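Local coordinates for long form salivary protein D7L1 (Anopheles stephensi, PDB 3NHI) that binds and sequesters cysteinyl leukotrienes and thromboxane A2 analogues, blunting the host response while the female mosquito takes blood, at residues A189-C192 with I193-L197. Residues are numbered along the deposited sequence; the frame is centred on the assembly and turned at random.
Sequences AIDC and IFRGL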
# COMPACT_ATOMS: atom_id res chain seq x y z
N ALA A 189 3.57 18.30 -2.36
CA ALA A 189 2.75 17.55 -1.43
C ALA A 189 1.80 16.60 -2.16
O ALA A 189 1.69 15.42 -1.80
CB ALA A 189 1.97 18.49 -0.51
N ILE A 190 1.14 17.12 -3.20
CA ILE A 190 0.16 16.32 -3.93
C ILE A 190 0.81 15.17 -4.70
O ILE A 190 0.24 14.07 -4.77
CB ILE A 190 -0.75 17.22 -4.82
CG1 ILE A 190 -1.63 18.14 -3.95
CG2 ILE A 190 -1.65 16.38 -5.73
CD1 ILE A 190 -2.57 17.43 -2.94
N ASP A 191 2.00 15.39 -5.27
CA ASP A 191 2.72 14.30 -5.91
C ASP A 191 3.05 13.20 -4.90
O ASP A 191 2.84 12.01 -5.15
CB ASP A 191 3.99 14.81 -6.59
CG ASP A 191 4.75 13.70 -7.28
OD1 ASP A 191 5.84 13.35 -6.78
OD2 ASP A 191 4.25 13.16 -8.28
N CYS A 192 3.54 13.62 -3.73
CA CYS A 192 3.91 12.69 -2.67
C CYS A 192 2.66 11.90 -2.22
O CYS A 192 2.72 10.69 -1.98
CB CYS A 192 4.56 13.49 -1.54
SG CYS A 192 4.92 12.59 -0.02
N ILE A 193 1.53 12.59 -2.11
CA ILE A 193 0.31 11.93 -1.68
C ILE A 193 -0.21 10.97 -2.74
O ILE A 193 -0.58 9.83 -2.43
CB ILE A 193 -0.77 12.96 -1.29
CG1 ILE A 193 -0.33 13.73 -0.04
CG2 ILE A 193 -2.11 12.28 -1.04
CD1 ILE A 193 -1.09 15.04 0.18
N PHE A 194 -0.25 11.40 -3.99
CA PHE A 194 -0.72 10.53 -5.07
C PHE A 194 0.11 9.25 -5.16
O PHE A 194 -0.44 8.16 -5.39
CB PHE A 194 -0.76 11.27 -6.42
CG PHE A 194 -2.08 11.97 -6.69
CD1 PHE A 194 -2.75 12.68 -5.69
CD2 PHE A 194 -2.64 11.93 -7.97
CE1 PHE A 194 -3.97 13.33 -5.97
CE2 PHE A 194 -3.85 12.57 -8.25
CZ PHE A 194 -4.51 13.27 -7.25
N ARG A 195 1.42 9.37 -4.97
CA ARG A 195 2.28 8.18 -4.98
C ARG A 195 2.01 7.32 -3.74
O ARG A 195 1.90 6.10 -3.84
CB ARG A 195 3.74 8.58 -5.08
CG ARG A 195 4.10 9.13 -6.46
CD ARG A 195 5.57 9.49 -6.52
NE ARG A 195 6.03 9.82 -7.87
CZ ARG A 195 6.45 8.94 -8.77
NH1 ARG A 195 6.48 7.64 -8.50
NH2 ARG A 195 6.86 9.37 -9.97
N GLY A 196 1.85 7.95 -2.58
CA GLY A 196 1.56 7.21 -1.34
C GLY A 196 0.24 6.46 -1.37
O GLY A 196 0.11 5.37 -0.82
N LEU A 197 -0.76 7.04 -2.04
CA LEU A 197 -2.07 6.41 -2.19
C LEU A 197 -2.14 5.45 -3.37
O LEU A 197 -3.18 4.84 -3.60
CB LEU A 197 -3.16 7.47 -2.33
CG LEU A 197 -3.28 8.55 -1.25
CD1 LEU A 197 -4.57 9.34 -1.46
CD2 LEU A 197 -3.19 8.01 0.17
O HOH W 1 6.91 12.76 -9.71
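Ile190 lies alongside Phe194, one helical turn further on, and points the same way, its CG2 branch meeting the ring 3.8 Å from CE1. The chi1 of -66° leaves CG2 beside the carbonyl carbon of Ile190, where it lies next to the ring, while the other branch of Ile190 ends in CD1, 4.2 Å from CD1 of Ile193. The aliphatic chain of Ile193 in turn folds back over the preceding turn, where its CG1 rests 3.2 Å from the carbonyl O of Ala189.

On the polar flank, Asp191 and Arg195 form a long salt bridge, OD1 to NE 3.7 Å. The carboxylate oxygen comes to the edge of the guanidinium, near its plane, yet the two flat groups are turned 73° apart, so they do not meet as a coplanar, two-pronged pair. With CG anti to the backbone N (chi1 -179°), Asp191 reaches out beside the extended CG-to-NE run of Arg195. Water 1 bridges Asp191 OD2 and Arg195 NH2 by two weak hydrogen bonds, and NH1 of the same arginine makes a salt bridge with Asp202, which probably helps hold the guanidinium at this flank.

Beneath these side chains runs regular alpha-helical i to i+4 bonding: Phe194 N donates to Ile190 O at 2.8 Å, and Gly196 N to Cys192 O at 2.9 Å.

All this belongs to the last turns of helix 184-196, within the region that matches the PBP/GOBP family, away from the eicosanoid pocket. The Cys192-Cys159 disulfide ties the helix to helix 155-163, which Ala189 and Ile193 also touch. Ile190 and Phe194 pack on helix 238-246, Phe194 also meeting Tyr199 edge-to-face, whereas Ile193 and Leu197 reach helix 251-266; just beyond, the chain enters the two-stranded antiparallel sheet of 200-201 and 204-205.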